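Polyketide synthase (Synechococcus sp., PDB 4GOX) probably transfers a sulfo group from PAPS to an intermediate of olefin biosynthesis, as the sulfotransferase domain of a polyketide-type olefin synthase. Local coordinates at residues A[45-50]-A[231-236]; A[54-59]-A[78-83]; A[188-193]-A[288-293]. All blocks are in the same frame, centred on the assembly; numbering follows the deposited sequence.

Interaction 1: residues A[45-50]-A[231-236]; sequences AGHPGL and LGVDFD
H47 reaches across to the 231-236 segment with the CD2, CE1 and NE2 corner of its imidazole. Its CG lies anti to the backbone N (chi1 -165°), and beyond CB the ring heads for the backbone of D234. H47 ND1 accepts a hydrogen bond from G49 N, 2.8 Å away and in the ring plane, inside the type I turn that runs from H47 to L50. H47 CD2 passes D236 CB at 3.8 Å; that carbon makes an off-centre CH-pi contact with the ring. CE1 looks toward V233 CB, and V233 CG2 sits 3.6 Å from H47 NE2. At the tip, H47 NE2 donates to D234 O at 2.7 Å, nearly along the C=O axis and close to the ring plane. With both nitrogens engaged, the ring's rotation is fixed. Beside it, P48 CD meets D236 OD1 at 3.3 Å, while D236 OD2 is held by A238 N. L50 CD2 packs on V233 CG1 (4.0 Å), and L50 and L231 both lean on L124 of the neighbouring strand. This is a histidine tying two loops together at the rim of the parallel sheet of a P-loop-type sulfotransferase fold: one leads into edge strand 50-51, the other leaves helix 220-231 through G232, which has positive phi.

Interaction 2: residues A[54-59]-A[78-83]; sequences PELHLL and EGLQRA
G79, in the first turn of helix 79-88, lies directly against the backbone of P54 and E55. G79 CA is 3.4 Å from E55 O in a CA-H...O contact and 3.7 Å from P54 O. With no side chain on G79, its CA and the two carbonyl oxygens come directly together. On one flank of the glycine the ring of P54 turns toward the helix, and P54 CG touches R82 CG at 3.9 Å. R82 bends at chi2 (69°), which takes CD off the line of the chain; farther out, R82 NE is modelled in a salt bridge with D250, though the arginine is poorly ordered.

L56 packs against the same helix with one branch: L56 CD2 meets L80 CA at 3.8 Å and A83 CB at 3.9 Å. L56 CD2 also touches L80 CD1 at 4.1 Å, and L58 CD2 adds a looser contact with L80 CD2 at 4.5 Å.

The second shell sets these groups in place. L80 is backed by M64 and R67 of helix 64-71 and by V99 and W102 of helix 92-104, and L58 lies on I109, I112 and Y113 of helix 109-119. R67 also grips the irregular backbone of 54-59, bonding to L56 O and H57 O, while Y132 OH bonds to L58 N. E55 turns its carboxylate away from the helix to a salt bridge with K128, and its side chain lies about 6 Å from the bound adenosine-3'-5'-diphosphate.

No conventional hydrogen bond crosses between the two segments. The contact is close apolar and CA-H...O packing, with the charged ends of E55 and R82 paired elsewhere, which implies that shape fit rather than polar bonding seats this part of the nucleotide-side loop on helix 79-88.

Interaction 3: residues A[188-193]-A[288-293]; sequences IWRTSN and QLDTIQ
Two helices pack here on the periphery of the sulfotransferase fold: 181-202, and 289-297 near the C-terminal end of the model. R190 and T291 have the nearest CA atoms across the contact, R190 CA and T291 CA being 5.8 Å apart. R190 starts out extended, with CG anti to the backbone N, then bends at chi3, so that NE turns out of the line of the chain. R190 NH1 donates to T291 OG1 at 3.0 Å, a fairly straight bond (163° at the hydrogen) with the oxygen in the guanidinium plane. The arginine and threonine side chains cross at about a right angle, and R190 CD also comes within 3.3 Å of T291 OG1.

D290 meets the same arginine differently. D290 CG, the carboxylate carbon, is 3.5 Å from R190 CD, and D290 OD2 is 3.7 Å from R190 NE, a long salt bridge. The carboxylate and guanidinium planes are 11° apart and OD2 lies well out of the guanidinium plane, so charge alone acts and no N-H points at the oxygen.

The segments 188-193 and 289-293 approach to 10.0 Å between axes, with their N-to-C directions 53° apart. Q288 occupies the N-cap position of the second helix. E186, one turn before R190, joins both helices: its OE1 is hydrogen-bonded to Q288 N and to T291 OG1, and forms a long, weak ion pair with R190 NH1.

T291 CG2 packs obliquely against the six-membered ring of W189, 3.8 Å from W189 CZ3, and L294 and A295 of the same helix also touch the indole. W189 NE1 is bonded to R156 O, which fixes the indole's other end, and its side chain lies about 10 Å from the bound adenosine-3'-5'-diphosphate.

In the fold
From the N terminus, the chain runs through strand 26-30 and helix 37-45 to the turn at 45-50, which waits until 231-236 to close interaction 1. Soon after strand 50-51 comes 54-59, and interaction 2 closes quickly on 78-83, a short loop nested wholly inside the long one. Interaction 3 opens at 188-193, still within that long loop, but finds its partner only at 288-293, so interactions 1 and 3 cross along the sequence. Interaction 1 joins the turn leading into edge strand 50-51 to the loop leaving helix 220-231, interaction 2 joins the loop after that strand to helix 79-88, and interaction 3, its centre about 32 Å from that of interaction 1, ties helix 289-297 to helix 181-202.

Interaction 1: residues A[45-50]-A[231-236]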
loop_
_atom_site.group_PDB
_atom_site.type_symbol
_atom_site.label_atom_id
_atom_site.label_comp_id
_atom_site.label_asym_id
_atom_site.label_seq_id
_atom_site.Cartn_x
_atom_site.Cartn_y
_atom_site.Cartn_z
ATOM N N ALA A 45 -10.112 4.604 4.249
ATOM C CA ALA A 45 -10.971 5.378 3.331
ATOM C C ALA A 45 -12.249 5.892 3.979
ATOM O O ALA A 45 -12.827 6.877 3.501
ATOM C CB ALA A 45 -11.331 4.545 2.108
ATOM N N GLY A 46 -12.688 5.220 5.046
ATOM C CA GLY A 46 -13.878 5.614 5.792
ATOM C C GLY A 46 -13.655 6.848 6.638
ATOM O O GLY A 46 -14.622 7.485 7.036
ATOM N N HIS A 47 -12.382 7.199 6.935
ATOM C CA HIS A 47 -12.084 8.378 7.744
ATOM C C HIS A 47 -12.291 9.674 6.925
ATOM O O HIS A 47 -11.730 9.795 5.830
ATOM C CB HIS A 47 -10.662 8.301 8.294
ATOM C CG HIS A 47 -10.389 9.259 9.406
ATOM N ND1 HIS A 47 -10.459 10.629 9.219
ATOM C CD2 HIS A 47 -10.026 9.012 10.686
ATOM C CE1 HIS A 47 -10.182 11.167 10.393
ATOM N NE2 HIS A 47 -9.902 10.233 11.304
ATOM N N PRO A 48 -13.062 10.665 7.442
ATOM C CA PRO A 48 -13.269 11.903 6.672
ATOM C C PRO A 48 -12.029 12.797 6.469
ATOM O O PRO A 48 -12.039 13.646 5.576
ATOM C CB PRO A 48 -14.391 12.615 7.433
ATOM C CG PRO A 48 -14.298 12.106 8.818
ATOM C CD PRO A 48 -13.831 10.682 8.704
ATOM N N GLY A 49 -10.985 12.596 7.274
ATOM C CA GLY A 49 -9.764 13.392 7.207
ATOM C C GLY A 49 -8.646 12.766 6.404
ATOM O O GLY A 49 -7.529 13.287 6.396
ATOM N N LEU A 50 -8.934 11.629 5.741
ATOM C CA LEU A 50 -7.960 10.885 4.938
ATOM C C LEU A 50 -8.554 10.604 3.583
ATOM O O LEU A 50 -9.776 10.525 3.437
ATOM C CB LEU A 50 -7.584 9.521 5.605
ATOM C CG LEU A 50 -7.186 9.497 7.085
ATOM C CD1 LEU A 50 -6.982 8.073 7.566
ATOM C CD2 LEU A 50 -5.904 10.259 7.331
ATOM N N LEU A 231 -0.676 9.171 12.117
ATOM C CA LEU A 231 -1.061 10.068 11.023
ATOM C C LEU A 231 -1.515 11.466 11.488
ATOM O O LEU A 231 -1.640 12.367 10.659
ATOM C CB LEU A 231 -2.154 9.409 10.158
ATOM C CG LEU A 231 -1.790 8.078 9.467
ATOM C CD1 LEU A 231 -2.999 7.485 8.771
ATOM C CD2 LEU A 231 -0.626 8.243 8.497
ATOM N N GLY A 232 -1.762 11.626 12.792
ATOM C CA GLY A 232 -2.191 12.887 13.387
ATOM C C GLY A 232 -3.668 13.193 13.245
ATOM O O GLY A 232 -4.058 14.363 13.242
ATOM N N VAL A 233 -4.506 12.155 13.131
ATOM C CA VAL A 233 -5.964 12.327 13.046
ATOM C C VAL A 233 -6.639 11.683 14.269
ATOM O O VAL A 233 -6.000 10.912 14.989
ATOM C CB VAL A 233 -6.569 11.831 11.699
ATOM C CG1 VAL A 233 -6.062 12.673 10.528
ATOM C CG2 VAL A 233 -6.289 10.337 11.463
ATOM N N ASP A 234 -7.908 12.006 14.520
ATOM C CA ASP A 234 -8.627 11.385 15.622
ATOM C C ASP A 234 -9.224 10.085 15.113
ATOM O O ASP A 234 -9.472 9.965 13.913
ATOM C CB ASP A 234 -9.739 12.303 16.155
ATOM C CG ASP A 234 -9.238 13.549 16.852
ATOM O OD1 ASP A 234 -8.142 13.492 17.459
ATOM O OD2 ASP A 234 -9.958 14.570 16.827
ATOM N N PHE A 235 -9.474 9.121 16.018
ATOM C CA PHE A 235 -10.093 7.855 15.637
ATOM C C PHE A 235 -11.551 8.147 15.244
ATOM O O PHE A 235 -12.183 9.017 15.829
ATOM C CB PHE A 235 -10.009 6.819 16.785
ATOM C CG PHE A 235 -10.765 5.535 16.522
ATOM C CD1 PHE A 235 -10.168 4.484 15.837
ATOM C CD2 PHE A 235 -12.084 5.384 16.947
ATOM C CE1 PHE A 235 -10.879 3.309 15.568
ATOM C CE2 PHE A 235 -12.794 4.212 16.675
ATOM C CZ PHE A 235 -12.186 3.180 15.997
ATOM N N ASP A 236 -12.045 7.460 14.212
ATOM C CA ASP A 236 -13.410 7.579 13.708
ATOM C C ASP A 236 -13.931 6.160 13.561
ATOM O O ASP A 236 -13.221 5.292 13.053
ATOM C CB ASP A 236 -13.412 8.294 12.344
ATOM C CG ASP A 236 -14.791 8.637 11.819
ATOM O OD1 ASP A 236 -15.077 9.839 11.648
ATOM O OD2 ASP A 236 -15.574 7.704 11.556
#

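Interaction 2: residues A[54-59]-A[78-83]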
loop_
_atom_site.group_PDB
_atom_site.type_symbol
_atom_site.label_atom_id
_atom_site.label_comp_id
_atom_site.label_asym_id
_atom_site.label_seq_id
_atom_site.Cartn_x
_atom_site.Cartn_y
_atom_site.Cartn_z
ATOM N N PRO A 54 -8.028 3.312 -4.321
ATOM C CA PRO A 54 -7.360 2.078 -4.780
ATOM C C PRO A 54 -5.997 2.433 -5.411
ATOM O O PRO A 54 -5.768 3.593 -5.748
ATOM C CB PRO A 54 -8.323 1.517 -5.829
ATOM C CG PRO A 54 -9.169 2.646 -6.247
ATOM C CD PRO A 54 -9.218 3.631 -5.145
ATOM N N GLU A 55 -5.084 1.456 -5.509
ATOM C CA GLU A 55 -3.701 1.603 -5.996
ATOM C C GLU A 55 -3.466 2.612 -7.122
ATOM O O GLU A 55 -3.847 2.359 -8.270
ATOM C CB GLU A 55 -3.110 0.240 -6.387
ATOM C CG GLU A 55 -2.590 -0.528 -5.187
ATOM C CD GLU A 55 -2.655 -2.033 -5.298
ATOM O OE1 GLU A 55 -3.192 -2.663 -4.360
ATOM O OE2 GLU A 55 -2.080 -2.591 -6.260
ATOM N N LEU A 56 -2.843 3.759 -6.768
ATOM C CA LEU A 56 -2.432 4.810 -7.710
ATOM C C LEU A 56 -1.289 4.343 -8.610
ATOM O O LEU A 56 -1.248 4.700 -9.793
ATOM C CB LEU A 56 -2.020 6.076 -6.927
ATOM C CG LEU A 56 -3.133 6.713 -6.063
ATOM C CD1 LEU A 56 -2.548 7.711 -5.080
ATOM C CD2 LEU A 56 -4.189 7.433 -6.949
ATOM N N HIS A 57 -0.342 3.532 -8.052
ATOM C CA HIS A 57 0.825 3.007 -8.776
ATOM C C HIS A 57 1.605 4.110 -9.506
ATOM O O HIS A 57 1.746 4.075 -10.726
ATOM C CB HIS A 57 0.468 1.801 -9.699
ATOM C CG HIS A 57 1.645 0.885 -9.918
ATOM N ND1 HIS A 57 2.307 0.282 -8.848
ATOM C CD2 HIS A 57 2.302 0.569 -11.062
ATOM C CE1 HIS A 57 3.297 -0.415 -9.382
ATOM N NE2 HIS A 57 3.337 -0.270 -10.711
ATOM N N LEU A 58 2.042 5.131 -8.749
ATOM C CA LEU A 58 2.764 6.308 -9.274
ATOM C C LEU A 58 4.277 6.306 -8.958
ATOM O O LEU A 58 5.086 6.617 -9.825
ATOM C CB LEU A 58 2.151 7.575 -8.657
ATOM C CG LEU A 58 0.723 7.955 -9.119
ATOM C CD1 LEU A 58 0.126 9.043 -8.205
ATOM C CD2 LEU A 58 0.749 8.420 -10.579
ATOM N N LEU A 59 4.649 5.971 -7.716
ATOM C CA LEU A 59 6.040 5.994 -7.236
ATOM C C LEU A 59 7.119 5.331 -8.117
ATOM O O LEU A 59 8.187 5.935 -8.222
ATOM C CB LEU A 59 6.099 5.560 -5.767
ATOM C CG LEU A 59 7.303 6.014 -4.925
ATOM C CD1 LEU A 59 7.310 7.538 -4.759
ATOM C CD2 LEU A 59 7.234 5.395 -3.545
ATOM N N GLU A 78 -5.221 1.762 -12.647
ATOM C CA GLU A 78 -6.596 2.234 -12.900
ATOM C C GLU A 78 -7.182 2.942 -11.668
ATOM O O GLU A 78 -8.154 3.692 -11.797
ATOM C CB GLU A 78 -7.514 1.074 -13.311
ATOM C CG GLU A 78 -7.672 0.933 -14.814
ATOM C CD GLU A 78 -8.244 -0.381 -15.315
ATOM O OE1 GLU A 78 -8.913 -1.095 -14.530
ATOM O OE2 GLU A 78 -8.027 -0.691 -16.509
ATOM N N GLY A 79 -6.575 2.712 -10.502
ATOM C CA GLY A 79 -6.949 3.362 -9.257
ATOM C C GLY A 79 -6.769 4.867 -9.325
ATOM O O GLY A 79 -7.435 5.606 -8.588
ATOM N N LEU A 80 -5.835 5.334 -10.207
ATOM C CA LEU A 80 -5.631 6.764 -10.434
ATOM C C LEU A 80 -6.900 7.333 -11.120
ATOM O O LEU A 80 -7.368 8.396 -10.713
ATOM C CB LEU A 80 -4.384 7.056 -11.290
ATOM C CG LEU A 80 -4.181 8.530 -11.697
ATOM C CD1 LEU A 80 -3.866 9.417 -10.489
ATOM C CD2 LEU A 80 -3.114 8.663 -12.783
ATOM N N GLN A 81 -7.463 6.605 -12.117
ATOM C CA GLN A 81 -8.696 7.022 -12.802
ATOM C C GLN A 81 -9.826 7.116 -11.762
ATOM O O GLN A 81 -10.444 8.177 -11.633
ATOM C CB GLN A 81 -9.067 6.059 -13.960
ATOM C CG GLN A 81 -8.257 6.268 -15.239
ATOM C CD GLN A 81 -6.926 5.512 -15.260
ATOM O OE1 GLN A 81 -6.237 5.356 -14.238
ATOM N NE2 GLN A 81 -6.519 5.029 -16.440
ATOM N N ARG A 82 -9.993 6.041 -10.940
ATOM C CA ARG A 82 -10.998 5.943 -9.883
ATOM C C ARG A 82 -10.868 7.112 -8.901
ATOM O O ARG A 82 -11.871 7.762 -8.591
ATOM C CB ARG A 82 -10.927 4.571 -9.193
ATOM C CG ARG A 82 -12.125 4.232 -8.294
ATOM C CD ARG A 82 -13.406 4.003 -9.090
ATOM N NE ARG A 82 -14.611 4.101 -8.263
ATOM C CZ ARG A 82 -15.280 5.227 -8.031
ATOM N NH1 ARG A 82 -14.855 6.377 -8.540
ATOM N NH2 ARG A 82 -16.375 5.211 -7.284
ATOM N N ALA A 83 -9.626 7.432 -8.482
ATOM C CA ALA A 83 -9.341 8.571 -7.595
ATOM C C ALA A 83 -9.871 9.897 -8.180
ATOM O O ALA A 83 -10.556 10.644 -7.481
ATOM C CB ALA A 83 -7.840 8.691 -7.350
#

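Interaction 3: residues A[188-193]-A[288-293]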
loop_
_atom_site.group_PDB
_atom_site.type_symbol
_atom_site.label_atom_id
_atom_site.label_comp_id
_atom_site.label_asym_id
_atom_site.label_seq_id
_atom_site.Cartn_x
_atom_site.Cartn_y
_atom_site.Cartn_z
ATOM N N ILE A 188 9.538 -12.752 -2.316
ATOM C CA ILE A 188 8.789 -11.504 -2.370
ATOM C C ILE A 188 8.464 -10.987 -0.964
ATOM O O ILE A 188 8.694 -9.813 -0.701
ATOM C CB ILE A 188 7.535 -11.599 -3.288
ATOM C CG1 ILE A 188 7.967 -11.776 -4.772
ATOM C CG2 ILE A 188 6.681 -10.326 -3.162
ATOM C CD1 ILE A 188 6.787 -12.041 -5.723
ATOM N N TRP A 189 8.022 -11.867 -0.043
ATOM C CA TRP A 189 7.751 -11.447 1.335
ATOM C C TRP A 189 9.036 -10.921 1.992
ATOM O O TRP A 189 9.039 -9.875 2.655
ATOM C CB TRP A 189 7.222 -12.644 2.159
ATOM C CG TRP A 189 6.876 -12.265 3.569
ATOM C CD1 TRP A 189 5.696 -11.756 4.018
ATOM C CD2 TRP A 189 7.745 -12.330 4.699
ATOM N NE1 TRP A 189 5.764 -11.535 5.377
ATOM C CE2 TRP A 189 7.003 -11.895 5.825
ATOM C CE3 TRP A 189 9.065 -12.796 4.892
ATOM C CZ2 TRP A 189 7.567 -11.806 7.100
ATOM C CZ3 TRP A 189 9.621 -12.705 6.157
ATOM C CH2 TRP A 189 8.872 -12.231 7.243
ATOM N N ARG A 190 10.126 -11.665 1.813
ATOM C CA ARG A 190 11.399 -11.333 2.417
ATOM C C ARG A 190 11.953 -10.029 1.825
ATOM O O ARG A 190 12.305 -9.124 2.576
ATOM C CB ARG A 190 12.377 -12.503 2.246
ATOM C CG ARG A 190 13.726 -12.316 2.939
ATOM C CD ARG A 190 14.658 -13.473 2.674
ATOM N NE ARG A 190 14.994 -13.587 1.257
ATOM C CZ ARG A 190 14.682 -14.627 0.497
ATOM N NH1 ARG A 190 14.064 -15.679 1.021
ATOM N NH2 ARG A 190 14.995 -14.633 -0.788
ATOM N N THR A 191 12.033 -9.943 0.489
ATOM C CA THR A 191 12.551 -8.765 -0.219
ATOM C C THR A 191 11.812 -7.492 0.207
ATOM O O THR A 191 12.456 -6.525 0.617
ATOM C CB THR A 191 12.489 -8.994 -1.736
ATOM O OG1 THR A 191 13.228 -10.187 -2.027
ATOM C CG2 THR A 191 13.004 -7.795 -2.540
ATOM N N SER A 192 10.469 -7.516 0.128
ATOM C CA SER A 192 9.624 -6.369 0.485
ATOM C C SER A 192 9.827 -5.954 1.924
ATOM O O SER A 192 10.062 -4.779 2.191
ATOM C CB SER A 192 8.140 -6.682 0.275
ATOM O OG SER A 192 7.947 -6.903 -1.103
ATOM N N ASN A 193 9.682 -6.911 2.843
ATOM C CA ASN A 193 9.782 -6.629 4.251
ATOM C C ASN A 193 11.124 -6.105 4.642
ATOM O O ASN A 193 11.178 -5.143 5.399
ATOM C CB ASN A 193 9.279 -7.790 5.101
ATOM C CG ASN A 193 7.773 -7.837 5.064
ATOM O OD1 ASN A 193 7.117 -6.854 5.379
ATOM N ND2 ASN A 193 7.190 -8.903 4.529
ATOM N N GLN A 288 13.902 -19.997 4.253
ATOM C CA GLN A 288 15.359 -19.772 4.219
ATOM C C GLN A 288 15.815 -19.135 5.530
ATOM O O GLN A 288 14.997 -18.571 6.263
ATOM C CB GLN A 288 15.787 -18.935 2.995
ATOM C CG GLN A 288 15.423 -19.570 1.644
ATOM C CD GLN A 288 15.985 -20.966 1.473
ATOM O OE1 GLN A 288 15.255 -21.947 1.290
ATOM N NE2 GLN A 288 17.282 -21.105 1.571
ATOM N N LEU A 289 17.107 -19.246 5.840
ATOM C CA LEU A 289 17.663 -18.703 7.074
ATOM C C LEU A 289 17.402 -17.203 7.282
ATOM O O LEU A 289 16.930 -16.846 8.356
ATOM C CB LEU A 289 19.130 -19.128 7.273
ATOM C CG LEU A 289 19.358 -20.310 8.253
ATOM C CD1 LEU A 289 18.368 -21.491 8.036
ATOM C CD2 LEU A 289 20.771 -20.833 8.173
ATOM N N ASP A 290 17.568 -16.347 6.249
ATOM C CA ASP A 290 17.250 -14.926 6.416
ATOM C C ASP A 290 15.760 -14.644 6.468
ATOM O O ASP A 290 15.364 -13.616 7.020
ATOM C CB ASP A 290 17.935 -14.007 5.396
ATOM C CG ASP A 290 17.820 -14.354 3.926
ATOM O OD1 ASP A 290 17.456 -15.522 3.607
ATOM O OD2 ASP A 290 18.227 -13.525 3.106
ATOM N N THR A 291 14.922 -15.538 5.900
ATOM C CA THR A 291 13.463 -15.344 6.005
ATOM C C THR A 291 13.073 -15.542 7.471
ATOM O O THR A 291 12.269 -14.783 7.990
ATOM C CB THR A 291 12.665 -16.299 5.111
ATOM O OG1 THR A 291 13.166 -16.235 3.784
ATOM C CG2 THR A 291 11.170 -15.972 5.100
ATOM N N ILE A 292 13.708 -16.508 8.143
ATOM C CA ILE A 292 13.464 -16.807 9.555
ATOM C C ILE A 292 13.911 -15.623 10.419
ATOM O O ILE A 292 13.111 -15.149 11.225
ATOM C CB ILE A 292 14.108 -18.153 9.972
ATOM C CG1 ILE A 292 13.449 -19.335 9.230
ATOM C CG2 ILE A 292 14.053 -18.363 11.493
ATOM C CD1 ILE A 292 14.323 -20.621 9.186
ATOM N N GLN A 293 15.160 -15.125 10.218
ATOM C CA GLN A 293 15.689 -13.976 10.964
ATOM C C GLN A 293 14.739 -12.748 10.828
ATOM O O GLN A 293 14.370 -12.135 11.830
ATOM C CB GLN A 293 17.149 -13.648 10.558
ATOM C CG GLN A 293 18.132 -14.828 10.795
ATOM C CD GLN A 293 19.645 -14.616 10.599
ATOM O OE1 GLN A 293 20.450 -15.500 10.929
ATOM N NE2 GLN A 293 20.083 -13.477 10.084
#